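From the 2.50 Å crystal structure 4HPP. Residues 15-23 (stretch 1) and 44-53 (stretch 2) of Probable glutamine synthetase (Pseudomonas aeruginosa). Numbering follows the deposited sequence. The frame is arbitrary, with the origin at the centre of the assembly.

Stretch 1, residues 15-23: TDLAGITRG
Stretch 2, residues 44-53: ANSSLTPQDL

Arg 22, Leu 48 and Ala 18 account for much of the 321 Å² buried between the two stretches. Stretch 1 forms a type I turn from Asp 16 to Gly 19, closed by Gly 19 N to Asp 16 O (2.8 Å), and enters a strand at Thr 21; Gly 19 (phi/psi 72/18) has a positive phi, a conformation that favours glycine. Stretch 2 leaves a 3-10 segment at Ser 47 and makes a second type I turn, Thr 49 to Asp 52. The CA atoms of Asp 16 and Ser 46 lie 6.2 Å apart, those of Ala 18 and Pro 50 6.0 Å.

The CA-to-CB bond of Arg 22 points toward stretch 2, and the side chain (chi1 m, chi2 t, chi3 141°, chi4 131°) links two carboxylates. Its NH1 forms a salt bridge with Asp 16 OD1 at 2.5 Å, and its NH2 another with Asp 52 OD1 at 2.8 Å, the latter oxygen near the guanidinium plane. Leu 48 (m, t) covers one guanidinium face, CD1 3.6 Å from Arg 22 NH2. Asp 16 (chi1 p) also accepts Ile 20 N at OD2 (3.1 Å), holding the residue that follows the turn. A water donates to Asp 16 OD1 (2.6 Å) and, weakly, to Asn 45 O (2.9 Å). Ala 18, its CA-to-CB bond toward stretch 2, packs its CB 3.6 Å from Leu 48 O.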

# COMPACT_ATOMS: atom_id res chain seq x y z
N THR A 15 0.73 40.76 11.20
CA THR A 15 -0.13 40.58 10.04
C THR A 15 0.01 41.87 9.24
O THR A 15 -0.28 42.94 9.76
CB THR A 15 -1.57 40.31 10.49
OG1 THR A 15 -1.56 39.09 11.22
CG2 THR A 15 -2.55 40.21 9.30
N ASP A 16 0.53 41.77 8.01
CA ASP A 16 0.92 42.97 7.31
C ASP A 16 -0.24 43.53 6.57
O ASP A 16 -1.36 43.03 6.70
CB ASP A 16 2.15 42.77 6.41
CG ASP A 16 1.89 41.81 5.30
OD1 ASP A 16 2.85 41.19 4.79
OD2 ASP A 16 0.71 41.67 4.96
N LEU A 17 0.04 44.59 5.80
CA LEU A 17 -1.02 45.43 5.23
C LEU A 17 -1.62 44.68 4.06
O LEU A 17 -2.74 45.03 3.52
CB LEU A 17 -0.46 46.78 4.77
CG LEU A 17 0.26 47.55 5.86
CD1 LEU A 17 0.88 48.75 5.18
CD2 LEU A 17 -0.68 47.95 6.97
N ALA A 18 -0.89 43.64 3.72
CA ALA A 18 -1.29 42.72 2.65
C ALA A 18 -2.19 41.57 3.19
O ALA A 18 -2.63 40.67 2.46
CB ALA A 18 -0.04 42.23 1.91
N GLY A 19 -2.47 41.62 4.50
CA GLY A 19 -3.33 40.66 5.17
C GLY A 19 -2.67 39.32 5.31
O GLY A 19 -3.36 38.33 5.57
N ILE A 20 -1.34 39.30 5.17
CA ILE A 20 -0.52 38.10 5.43
C ILE A 20 0.14 38.15 6.82
O ILE A 20 0.67 39.20 7.22
CB ILE A 20 0.59 37.93 4.35
CG1 ILE A 20 0.00 37.42 3.03
CG2 ILE A 20 1.51 36.77 4.69
CD1 ILE A 20 -0.99 38.35 2.40
N THR A 21 0.14 37.02 7.54
CA THR A 21 0.77 36.89 8.87
C THR A 21 2.09 36.21 8.71
O THR A 21 2.15 35.08 8.21
CB THR A 21 -0.06 35.97 9.76
OG1 THR A 21 -1.40 36.28 9.53
CG2 THR A 21 0.18 36.14 11.21
N ARG A 22 3.14 36.88 9.18
CA ARG A 22 4.53 36.55 8.94
C ARG A 22 5.26 36.57 10.28
O ARG A 22 4.82 37.27 11.20
CB ARG A 22 5.10 37.63 8.03
CG ARG A 22 4.56 37.49 6.60
CD ARG A 22 4.56 38.76 5.75
NE ARG A 22 4.95 38.30 4.43
CZ ARG A 22 4.36 38.58 3.26
NH1 ARG A 22 3.37 39.43 3.08
NH2 ARG A 22 4.84 38.00 2.20
N GLY A 23 6.35 35.82 10.41
CA GLY A 23 7.16 35.97 11.58
C GLY A 23 8.37 35.09 11.55
O GLY A 23 8.79 34.64 10.47
N ALA A 44 10.88 47.16 4.90
CA ALA A 44 10.48 46.99 3.50
C ALA A 44 9.51 45.82 3.27
O ALA A 44 8.86 45.77 2.19
CB ALA A 44 11.71 46.90 2.58
N ASN A 45 9.38 44.92 4.26
CA ASN A 45 8.41 43.81 4.21
C ASN A 45 6.99 44.33 4.14
O ASN A 45 6.10 43.71 3.55
CB ASN A 45 8.53 42.89 5.41
CG ASN A 45 9.86 42.17 5.46
OD1 ASN A 45 10.51 42.01 4.45
ND2 ASN A 45 10.24 41.71 6.64
N SER A 46 6.78 45.51 4.74
CA SER A 46 5.48 46.18 4.69
C SER A 46 5.15 46.77 3.31
O SER A 46 4.00 47.16 3.05
CB SER A 46 5.40 47.26 5.77
OG SER A 46 5.80 46.75 7.03
N SER A 47 6.11 46.78 2.39
CA SER A 47 5.74 47.08 1.01
C SER A 47 5.51 45.83 0.15
O SER A 47 5.39 45.98 -1.07
CB SER A 47 6.79 47.98 0.32
OG SER A 47 7.26 49.06 1.13
N LEU A 48 5.49 44.61 0.72
CA LEU A 48 5.21 43.43 -0.14
C LEU A 48 3.76 43.39 -0.49
O LEU A 48 2.90 43.55 0.38
CB LEU A 48 5.61 42.09 0.46
CG LEU A 48 7.09 41.68 0.66
CD1 LEU A 48 7.25 40.63 1.74
CD2 LEU A 48 7.78 41.21 -0.60
N THR A 49 3.52 43.20 -1.78
CA THR A 49 2.20 43.05 -2.38
C THR A 49 1.74 41.60 -2.20
O THR A 49 2.55 40.76 -1.83
CB THR A 49 2.20 43.36 -3.91
OG1 THR A 49 3.14 42.51 -4.57
CG2 THR A 49 2.54 44.81 -4.18
N PRO A 50 0.46 41.30 -2.49
CA PRO A 50 0.12 39.88 -2.39
C PRO A 50 1.01 38.94 -3.23
O PRO A 50 1.18 37.77 -2.87
CB PRO A 50 -1.34 39.86 -2.85
CG PRO A 50 -1.89 41.20 -2.40
CD PRO A 50 -0.74 42.17 -2.55
N GLN A 51 1.60 39.44 -4.29
CA GLN A 51 2.37 38.61 -5.20
C GLN A 51 3.83 38.54 -4.79
O GLN A 51 4.67 38.04 -5.53
CB GLN A 51 2.22 39.08 -6.65
CG GLN A 51 0.78 39.04 -7.15
CD GLN A 51 -0.06 40.21 -6.63
OE1 GLN A 51 0.46 41.21 -6.09
NE2 GLN A 51 -1.39 40.07 -6.76
N ASP A 52 4.10 39.06 -3.60
CA ASP A 52 5.42 38.99 -2.95
C ASP A 52 6.49 39.88 -3.54
O ASP A 52 7.68 39.62 -3.36
CB ASP A 52 5.89 37.52 -2.78
CG ASP A 52 5.36 36.87 -1.46
OD1 ASP A 52 4.77 37.63 -0.62
OD2 ASP A 52 5.54 35.64 -1.28
N LEU A 53 6.07 40.95 -4.22
CA LEU A 53 7.02 41.89 -4.83
C LEU A 53 6.99 43.21 -4.11
O LEU A 53 5.95 43.66 -3.65
CB LEU A 53 6.78 42.06 -6.36
CG LEU A 53 7.34 40.84 -7.12
CD1 LEU A 53 6.55 40.47 -8.38
CD2 LEU A 53 8.85 40.95 -7.39
O HOH W 1 5.23 41.76 5.58